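Local structure of molybdenum ABC transporter, periplasmic molybdenum-binding protein (Vibrio cholerae, 4RXL) at residues His7-Ser12 / Ser41-Gln46; Asn84-Ile89 / Gln193-Pro198; Asn19-Asp24 / Asp218-Ile223. The protein binds tungstate and probably molybdate in the periplasm, likely for delivery to an ABC transporter of the ModABC type. All coordinates share one frame; numbering follows the deposited sequence.

Contact 1. Residues His7-Ser12 / Ser41-Gln46; sequences HIYAAS and SSLARQ. With WO4 (tungstate(VI)ion), chain B.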
loop_
_atom_site.group_PDB
_atom_site.type_symbol
_atom_site.label_atom_id
_atom_site.label_comp_id
_atom_site.label_asym_id
_atom_site.label_seq_id
_atom_site.Cartn_x
_atom_site.Cartn_y
_atom_site.Cartn_z
ATOM N N HIS A 7 -0.262 -18.539 -7.384
ATOM C CA HIS A 7 -0.137 -17.169 -7.855
ATOM C C HIS A 7 -0.700 -16.194 -6.842
ATOM O O HIS A 7 -1.869 -16.237 -6.508
ATOM C CB HIS A 7 -0.929 -17.003 -9.137
ATOM C CG HIS A 7 -0.363 -17.755 -10.293
ATOM N ND1 HIS A 7 0.547 -17.194 -11.160
ATOM C CD2 HIS A 7 -0.589 -19.009 -10.739
ATOM C CE1 HIS A 7 0.867 -18.078 -12.087
ATOM N NE2 HIS A 7 0.196 -19.189 -11.850
ATOM N N ILE A 8 0.161 -15.334 -6.333
ATOM C CA ILE A 8 -0.184 -14.362 -5.332
ATOM C C ILE A 8 -0.145 -12.972 -5.957
ATOM O O ILE A 8 0.894 -12.524 -6.455
ATOM C CB ILE A 8 0.791 -14.418 -4.147
ATOM C CG1 ILE A 8 0.729 -15.774 -3.467
ATOM C CG2 ILE A 8 0.460 -13.300 -3.161
ATOM C CD1 ILE A 8 1.900 -16.035 -2.554
ATOM N N TYR A 9 -1.271 -12.284 -5.903
ATOM C CA TYR A 9 -1.383 -10.904 -6.383
ATOM C C TYR A 9 -1.396 -10.020 -5.163
ATOM O O TYR A 9 -2.244 -10.217 -4.298
ATOM C CB TYR A 9 -2.694 -10.757 -7.164
ATOM C CG TYR A 9 -2.627 -11.155 -8.626
ATOM C CD1 TYR A 9 -2.150 -12.388 -9.010
ATOM C CD2 TYR A 9 -3.054 -10.278 -9.620
ATOM C CE1 TYR A 9 -2.032 -12.762 -10.348
ATOM C CE2 TYR A 9 -2.985 -10.633 -10.951
ATOM C CZ TYR A 9 -2.486 -11.865 -11.313
ATOM O OH TYR A 9 -2.421 -12.189 -12.649
ATOM N N ALA A 10 -0.494 -9.045 -5.034
ATOM C CA ALA A 10 -0.399 -8.244 -3.821
ATOM C C ALA A 10 -0.112 -6.787 -4.122
ATOM O O ALA A 10 0.736 -6.470 -4.959
ATOM C CB ALA A 10 0.677 -8.776 -2.900
ATOM N N ALA A 11 -0.780 -5.904 -3.377
ATOM C CA ALA A 11 -0.493 -4.487 -3.391
ATOM C C ALA A 11 1.014 -4.213 -3.370
ATOM O O ALA A 11 1.790 -4.852 -2.635
ATOM C CB ALA A 11 -1.120 -3.848 -2.174
ATOM N N SER A 12 1.440 -3.245 -4.146
ATOM C CA SER A 12 2.822 -2.894 -4.201
ATOM C C SER A 12 3.458 -2.621 -2.844
ATOM O O SER A 12 4.627 -2.932 -2.656
ATOM C CB SER A 12 3.026 -1.686 -5.085
ATOM O OG SER A 12 2.629 -1.999 -6.425
ATOM N N SER A 41 -6.063 -1.761 -7.076
ATOM C CA SER A 41 -7.168 -1.597 -8.041
ATOM C C SER A 41 -6.896 -2.305 -9.355
ATOM O O SER A 41 -7.739 -3.047 -9.881
ATOM C CB SER A 41 -7.377 -0.105 -8.277
ATOM O OG SER A 41 -6.104 0.512 -8.413
ATOM N N SER A 42 -5.700 -2.110 -9.880
ATOM C CA SER A 42 -5.351 -2.773 -11.097
ATOM C C SER A 42 -5.322 -4.323 -10.946
ATOM O O SER A 42 -5.834 -5.048 -11.799
ATOM C CB SER A 42 -4.017 -2.255 -11.575
ATOM O OG SER A 42 -3.679 -2.856 -12.824
ATOM N N LEU A 43 -4.764 -4.781 -9.816
ATOM C CA LEU A 43 -4.709 -6.222 -9.562
ATOM C C LEU A 43 -6.108 -6.801 -9.500
ATOM O O LEU A 43 -6.404 -7.838 -10.118
ATOM C CB LEU A 43 -3.958 -6.499 -8.268
ATOM C CG LEU A 43 -2.490 -6.091 -8.237
ATOM C CD1 LEU A 43 -1.924 -6.272 -6.839
ATOM C CD2 LEU A 43 -1.685 -6.894 -9.219
ATOM N N ALA A 44 -6.983 -6.167 -8.738
ATOM C CA ALA A 44 -8.360 -6.654 -8.619
ATOM C C ALA A 44 -9.082 -6.757 -9.951
ATOM O O ALA A 44 -9.835 -7.709 -10.198
ATOM C CB ALA A 44 -9.167 -5.771 -7.674
ATOM N N ARG A 45 -8.890 -5.759 -10.818
ATOM C CA ARG A 45 -9.547 -5.707 -12.100
ATOM C C ARG A 45 -9.017 -6.766 -13.046
ATOM O O ARG A 45 -9.750 -7.306 -13.844
ATOM C CB ARG A 45 -9.448 -4.307 -12.723
ATOM C CG ARG A 45 -10.291 -3.324 -11.952
ATOM C CD ARG A 45 -10.029 -1.897 -12.333
ATOM N NE ARG A 45 -11.156 -1.048 -11.927
ATOM C CZ ARG A 45 -11.078 0.250 -11.629
ATOM N NH1 ARG A 45 -9.914 0.895 -11.636
ATOM N NH2 ARG A 45 -12.188 0.905 -11.300
ATOM N N GLN A 46 -7.747 -7.083 -12.869
ATOM C CA GLN A 46 -7.135 -8.178 -13.616
ATOM C C GLN A 46 -7.695 -9.525 -13.220
ATOM O O GLN A 46 -8.060 -10.346 -14.078
ATOM C CB GLN A 46 -5.660 -8.206 -13.293
ATOM C CG GLN A 46 -4.857 -7.138 -13.962
ATOM C CD GLN A 46 -3.909 -7.832 -14.838
ATOM O OE1 GLN A 46 -2.802 -8.165 -14.418
ATOM N NE2 GLN A 46 -4.400 -8.237 -15.990
HETATM W W WO4 B . -0.932 0.210 -3.124
HETATM O O1 WO4 B . 0.215 0.904 -4.624
HETATM O O2 WO4 B . -1.905 1.643 -2.037
HETATM O O3 WO4 B . -2.343 -1.068 -3.903
HETATM O O4 WO4 B . 0.244 -0.819 -1.774
#
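L43 sets a methyl group over the main chain of the strand it covers: CD1 of L43 stands 3.3 Å from the O atom of A10, over the face of the A10-A11 peptide. No hydrogen bond links the two segments, so helix and strand are held here by packing alone. The L43 side chain leaves its helix with CG anti to its own carbonyl carbon (chi1 -63°) and forks over the strand. While CD1 goes to the peptide, CD2 of L43 meets CD2 of Y9 at 3.7 Å, with the ring and the leucine crossing obliquely. One branch thus covers the main chain and the other the ring. One turn further on, the Q46 amide oxygen OE1 comes up at the edge of the same ring, 4.3 Å from CE2 of Y9 and close to the ring plane, as a loose outer contact.

Just beyond, the strand ends at the anion. CB of A11 is 3.3 Å from O4 of the tungstate and lines the pocket without bonding to it. Among the hydrogen-bond partners of the ion are S13 and S40, the latter at the start of the helix, and that helix end would be expected to favour a negative charge.

Strand and helix run nearly antiparallel, at 150° between their directions, with axes 8.4 Å apart. This is the geometry of a beta-alpha-beta crossover: helix 40-49 connects strand 33-38 to strand 55-57, and strand 6-11 lies between those two in the parallel part of the sheet. V36 and F56, one from each flanking strand, also touch both Y9 and L43, so helix 40-49 packs across all three strands.

Contact 2. Residues Asn84-Ile89 / Gln193-Pro198; sequences NSLVLI and QPIRYP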
loop_
_atom_site.group_PDB
_atom_site.type_symbol
_atom_site.label_atom_id
_atom_site.label_comp_id
_atom_site.label_asym_id
_atom_site.label_seq_id
_atom_site.Cartn_x
_atom_site.Cartn_y
_atom_site.Cartn_z
ATOM N N ASN A 84 -1.448 -0.270 8.421
ATOM C CA ASN A 84 -0.355 0.640 8.082
ATOM C C ASN A 84 -0.738 2.034 8.526
ATOM O O ASN A 84 -1.832 2.249 9.041
ATOM C CB ASN A 84 -0.049 0.577 6.575
ATOM C CG ASN A 84 1.436 0.677 6.245
ATOM O OD1 ASN A 84 2.222 1.323 6.961
ATOM N ND2 ASN A 84 1.815 0.102 5.113
ATOM N N SER A 85 0.196 2.975 8.348
ATOM C CA SER A 85 -0.094 4.381 8.500
ATOM C C SER A 85 0.427 5.097 7.276
ATOM O O SER A 85 1.173 4.542 6.454
ATOM C CB SER A 85 0.482 4.930 9.786
ATOM O OG SER A 85 1.883 4.906 9.752
ATOM N N LEU A 86 0.029 6.354 7.142
ATOM C CA LEU A 86 0.327 7.181 5.973
ATOM C C LEU A 86 1.268 8.332 6.370
ATOM O O LEU A 86 1.086 8.964 7.425
ATOM C CB LEU A 86 -0.976 7.757 5.427
ATOM C CG LEU A 86 -1.038 8.193 3.964
ATOM C CD1 LEU A 86 -1.082 6.980 3.066
ATOM C CD2 LEU A 86 -2.266 9.051 3.743
ATOM N N VAL A 87 2.271 8.569 5.522
ATOM C CA VAL A 87 3.278 9.575 5.782
ATOM C C VAL A 87 3.552 10.477 4.589
ATOM O O VAL A 87 3.267 10.152 3.432
ATOM C CB VAL A 87 4.597 8.939 6.262
ATOM C CG1 VAL A 87 4.356 8.175 7.563
ATOM C CG2 VAL A 87 5.193 8.019 5.212
ATOM N N LEU A 88 4.084 11.642 4.941
ATOM C CA LEU A 88 4.563 12.613 4.002
ATOM C C LEU A 88 6.070 12.476 4.001
ATOM O O LEU A 88 6.725 12.579 5.055
ATOM C CB LEU A 88 4.150 14.006 4.443
ATOM C CG LEU A 88 4.526 15.168 3.513
ATOM C CD1 LEU A 88 3.829 15.045 2.160
ATOM C CD2 LEU A 88 4.149 16.446 4.214
ATOM N N ILE A 89 6.624 12.268 2.815
ATOM C CA ILE A 89 8.070 12.125 2.633
ATOM C C ILE A 89 8.673 13.182 1.713
ATOM O O ILE A 89 7.982 13.797 0.909
ATOM C CB ILE A 89 8.453 10.720 2.112
ATOM C CG1 ILE A 89 7.725 10.355 0.813
ATOM C CG2 ILE A 89 8.104 9.634 3.111
ATOM C CD1 ILE A 89 8.409 9.251 0.047
ATOM N N GLN A 193 -9.388 6.888 6.265
ATOM C CA GLN A 193 -9.853 5.616 6.736
ATOM C C GLN A 193 -8.680 4.772 7.211
ATOM O O GLN A 193 -7.620 4.789 6.640
ATOM C CB GLN A 193 -10.593 4.885 5.628
ATOM C CG GLN A 193 -12.025 5.360 5.422
ATOM C CD GLN A 193 -12.942 5.013 6.585
ATOM O OE1 GLN A 193 -13.379 5.877 7.333
ATOM N NE2 GLN A 193 -13.193 3.737 6.759
ATOM N N PRO A 194 -8.884 4.027 8.278
ATOM C CA PRO A 194 -7.827 3.132 8.749
ATOM C C PRO A 194 -7.307 2.223 7.634
ATOM O O PRO A 194 -8.084 1.595 6.921
ATOM C CB PRO A 194 -8.508 2.332 9.858
ATOM C CG PRO A 194 -9.644 3.180 10.321
ATOM C CD PRO A 194 -10.088 3.972 9.129
ATOM N N ILE A 195 -5.990 2.177 7.471
ATOM C CA ILE A 195 -5.356 1.374 6.432
ATOM C C ILE A 195 -5.241 -0.074 6.872
ATOM O O ILE A 195 -4.634 -0.370 7.890
ATOM C CB ILE A 195 -3.974 1.908 6.110
ATOM C CG1 ILE A 195 -4.095 3.360 5.671
ATOM C CG2 ILE A 195 -3.297 1.047 5.047
ATOM C CD1 ILE A 195 -2.802 4.139 5.810
ATOM N N ARG A 196 -5.910 -0.959 6.130
ATOM C CA ARG A 196 -6.019 -2.357 6.480
ATOM C C ARG A 196 -5.840 -3.163 5.206
ATOM O O ARG A 196 -6.319 -2.761 4.139
ATOM C CB ARG A 196 -7.380 -2.669 7.071
ATOM C CG ARG A 196 -7.712 -1.888 8.327
ATOM C CD ARG A 196 -6.948 -2.388 9.540
ATOM N NE ARG A 196 -7.305 -1.639 10.754
ATOM C CZ ARG A 196 -6.747 -0.487 11.151
ATOM N NH1 ARG A 196 -7.189 0.078 12.268
ATOM N NH2 ARG A 196 -5.756 0.123 10.458
ATOM N N TYR A 197 -5.100 -4.273 5.315
ATOM C CA TYR A 197 -4.789 -5.171 4.214
ATOM C C TYR A 197 -5.526 -6.489 4.317
ATOM O O TYR A 197 -5.128 -7.350 5.082
ATOM C CB TYR A 197 -3.286 -5.515 4.216
ATOM C CG TYR A 197 -2.383 -4.376 3.871
ATOM C CD1 TYR A 197 -2.103 -3.416 4.788
ATOM C CD2 TYR A 197 -1.759 -4.275 2.601
ATOM C CE1 TYR A 197 -1.280 -2.338 4.474
ATOM C CE2 TYR A 197 -0.915 -3.233 2.298
ATOM C CZ TYR A 197 -0.657 -2.269 3.247
ATOM O OH TYR A 197 0.167 -1.194 2.961
ATOM N N PRO A 198 -6.602 -6.654 3.573
ATOM C CA PRO A 198 -7.212 -7.975 3.533
ATOM C C PRO A 198 -6.439 -8.971 2.676
ATOM O O PRO A 198 -5.824 -8.618 1.682
ATOM C CB PRO A 198 -8.578 -7.722 2.903
ATOM C CG PRO A 198 -8.406 -6.489 2.108
ATOM C CD PRO A 198 -7.349 -5.657 2.794
HETATM O O HOH W 1 -4.170 3.735 9.145
#
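P194 comes first, with its CB over one face of the R196 guanidinium, toward the rim of that group. I195 comes next and makes most of the backbone contact. Its N gives a hydrogen bond to a water 2.9 Å away, and the same water donates to O of N84, so one link between the two segments is bridged by water. O of I195 takes N of N84 at 3.2 Å, a rather long, bent bond, with the donor well above the carbonyl plane. The side chain of I195 reaches toward residues 84-86: CG2 lies 3.6 Å from CB of N84, while CD1 is 3.7 Å from the backbone C of S85 and brushes CB of L86.

R196 starts away from the other segment, then folds back so that NH2 bonds O of its own neighbour I195 at 2.8 Å, nearly in the guanidinium plane. That carbonyl is gripped by two donors. Y197 then stretches across, carrying its hydroxyl to the N84 amide: ND2 of N84 donates to OH of Y197 at 3.0 Å, nearly straight at 161° and in the amide plane, with the planes of amide and ring 40° apart. CB of N84 sits at the edge of the ring.

OD1 of N84 accepts N of S85 in a bent local bond of 3.0 Å, and ND2 also bonds T173, which together restrain the amide. Y197 OH in turn bonds S13 OG, which hydrogen-bonds the tungstate, and F229 meets the tyrosine ring edge-to-face. N84 and Y197 thus form a buried hydrogen-bonded chain behind the anion site: N84 is placed to orient the tyrosine hydroxyl, and that hydroxyl may in turn steer S13, a second-shell role in keeping with binding an oxyanion through neutral donors.

Contact 3. Residues Asn19-Asp24 / Asp218-Ile223; sequences NALVAD and DAAQQI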
loop_
_atom_site.group_PDB
_atom_site.type_symbol
_atom_site.label_atom_id
_atom_site.label_comp_id
_atom_site.label_asym_id
_atom_site.label_seq_id
_atom_site.Cartn_x
_atom_site.Cartn_y
_atom_site.Cartn_z
ATOM N N ASN A 19 7.842 -10.878 -0.216
ATOM C CA ASN A 19 9.052 -11.551 -0.635
ATOM C C ASN A 19 9.719 -12.295 0.557
ATOM O O ASN A 19 10.139 -13.431 0.445
ATOM C CB ASN A 19 10.039 -10.571 -1.270
ATOM C CG ASN A 19 9.623 -10.135 -2.681
ATOM O OD1 ASN A 19 8.783 -10.759 -3.344
ATOM N ND2 ASN A 19 10.217 -9.056 -3.128
ATOM N N ALA A 20 9.795 -11.619 1.711
ATOM C CA ALA A 20 10.306 -12.219 2.922
ATOM C C ALA A 20 9.470 -13.410 3.406
ATOM O O ALA A 20 10.022 -14.400 3.845
ATOM C CB ALA A 20 10.406 -11.165 4.009
ATOM N N LEU A 21 8.154 -13.284 3.313
ATOM C CA LEU A 21 7.244 -14.364 3.700
ATOM C C LEU A 21 7.356 -15.595 2.809
ATOM O O LEU A 21 7.393 -16.720 3.323
ATOM C CB LEU A 21 5.809 -13.877 3.760
ATOM C CG LEU A 21 5.469 -12.839 4.840
ATOM C CD1 LEU A 21 4.209 -12.074 4.515
ATOM C CD2 LEU A 21 5.335 -13.498 6.212
ATOM N N VAL A 22 7.450 -15.367 1.496
ATOM C CA VAL A 22 7.709 -16.440 0.526
ATOM C C VAL A 22 9.018 -17.160 0.825
ATOM O O VAL A 22 9.071 -18.376 0.810
ATOM C CB VAL A 22 7.739 -15.884 -0.912
ATOM C CG1 VAL A 22 8.288 -16.897 -1.890
ATOM C CG2 VAL A 22 6.341 -15.472 -1.350
ATOM N N ALA A 23 10.065 -16.392 1.128
ATOM C CA ALA A 23 11.364 -16.938 1.433
ATOM C C ALA A 23 11.329 -17.830 2.675
ATOM O O ALA A 23 11.886 -18.913 2.670
ATOM C CB ALA A 23 12.366 -15.814 1.613
ATOM N N ASP A 24 10.671 -17.362 3.730
ATOM C CA ASP A 24 10.569 -18.088 4.999
ATOM C C ASP A 24 9.791 -19.388 4.792
ATOM O O ASP A 24 10.253 -20.460 5.121
ATOM C CB ASP A 24 9.876 -17.195 6.040
ATOM C CG ASP A 24 9.810 -17.834 7.437
ATOM O OD1 ASP A 24 10.872 -18.161 7.991
ATOM O OD2 ASP A 24 8.695 -17.970 7.990
ATOM N N ASP A 218 1.809 -16.645 13.868
ATOM C CA ASP A 218 2.726 -15.769 14.617
ATOM C C ASP A 218 4.024 -15.509 13.849
ATOM O O ASP A 218 4.510 -14.390 13.837
ATOM C CB ASP A 218 3.043 -16.386 16.001
ATOM C CG ASP A 218 3.862 -15.453 16.908
ATOM O OD1 ASP A 218 3.745 -14.212 16.783
ATOM O OD2 ASP A 218 4.616 -15.976 17.758
ATOM N N ALA A 219 4.574 -16.556 13.223
ATOM C CA ALA A 219 5.809 -16.437 12.442
ATOM C C ALA A 219 5.695 -15.396 11.339
ATOM O O ALA A 219 6.581 -14.552 11.171
ATOM C CB ALA A 219 6.178 -17.781 11.847
ATOM N N ALA A 220 4.582 -15.404 10.622
ATOM C CA ALA A 220 4.374 -14.452 9.541
ATOM C C ALA A 220 4.131 -13.050 10.118
ATOM O O ALA A 220 4.575 -12.051 9.569
ATOM C CB ALA A 220 3.204 -14.865 8.658
ATOM N N GLN A 221 3.396 -12.988 11.227
ATOM C CA GLN A 221 3.103 -11.696 11.830
ATOM C C GLN A 221 4.373 -11.038 12.340
ATOM O O GLN A 221 4.483 -9.828 12.227
ATOM C CB GLN A 221 2.059 -11.845 12.947
ATOM C CG GLN A 221 0.672 -12.221 12.419
ATOM C CD GLN A 221 0.062 -11.152 11.510
ATOM O OE1 GLN A 221 -0.024 -9.990 11.902
ATOM N NE2 GLN A 221 -0.360 -11.540 10.289
ATOM N N GLN A 222 5.323 -11.828 12.831
ATOM C CA GLN A 222 6.596 -11.264 13.305
ATOM C C GLN A 222 7.364 -10.668 12.123
ATOM O O GLN A 222 7.920 -9.585 12.235
ATOM C CB GLN A 222 7.439 -12.284 14.078
ATOM C CG GLN A 222 6.982 -12.468 15.513
ATOM C CD GLN A 222 7.797 -13.515 16.259
ATOM O OE1 GLN A 222 8.322 -14.461 15.653
ATOM N NE2 GLN A 222 7.904 -13.365 17.574
ATOM N N ILE A 223 7.346 -11.343 10.976
ATOM C CA ILE A 223 7.984 -10.791 9.777
ATOM C C ILE A 223 7.309 -9.495 9.344
ATOM O O ILE A 223 7.994 -8.510 9.090
ATOM C CB ILE A 223 8.038 -11.844 8.656
ATOM C CG1 ILE A 223 9.074 -12.889 9.009
ATOM C CG2 ILE A 223 8.340 -11.171 7.320
ATOM C CD1 ILE A 223 8.912 -14.213 8.292
#
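Two helices run in roughly opposite directions, 143° apart, with their axes 10.1 Å from each other and L21 nearest A220 along the backbone. No hydrogen bond passes between them; the contact is made mostly of aliphatic groups. L21 begins beside the interface but brings its tip in, so that CD2 of L21 presses on CB of A220 at 3.5 Å and comes almost as near its CA. The small alanine lets the leucine end settle directly on the opposing backbone.

I223 fills the neighbouring position. L21 and I223 slide past each other in opposite directions, and CG2 of I223 lies between CB of A20, at 3.9 Å, and CD2 of L21, at 4.0 Å. The other branch of I223 runs on to D24: CD1 of I223 is 3.8 Å from OD2 of D24. The aspartate has CG anti to its backbone N (chi1 -176°), which swings the carboxylate across the end of the isoleucine. OD2 of D24 finds its polar partner outside the pair, in the hydroxyl of Y214.

Y214 and L215 of helix 206-215 also touch L21, so three helices meet here. The L21 side chain lies about 13 Å from the tungstate. It is ordinary helix-helix packing, partly exposed, such as forms the outer helical layer of an alpha/beta lobe in periplasmic binding proteins.

In the fold
Contacts 1 and 2 are buried and reach the same mixed sheet, with nearest atoms about 5 Å apart, and each has a tie to the tungstate: contact 1 lines the pocket directly, contact 2 stands one shell behind it. Their chemistry differs sharply. Contact 1 is helix on strand, joined without a hydrogen bond, whereas contact 2 joins two antiparallel strands of the sheet through amide, hydroxyl, carbonyl and water. Contact 3 is partly exposed and purely helical; like contact 1 it relies on apolar packing, but farther from the centre of the chain. Strand 6-11 of contact 1 leads straight into helix 15-28 of contact 3, with S13 in the turn between them.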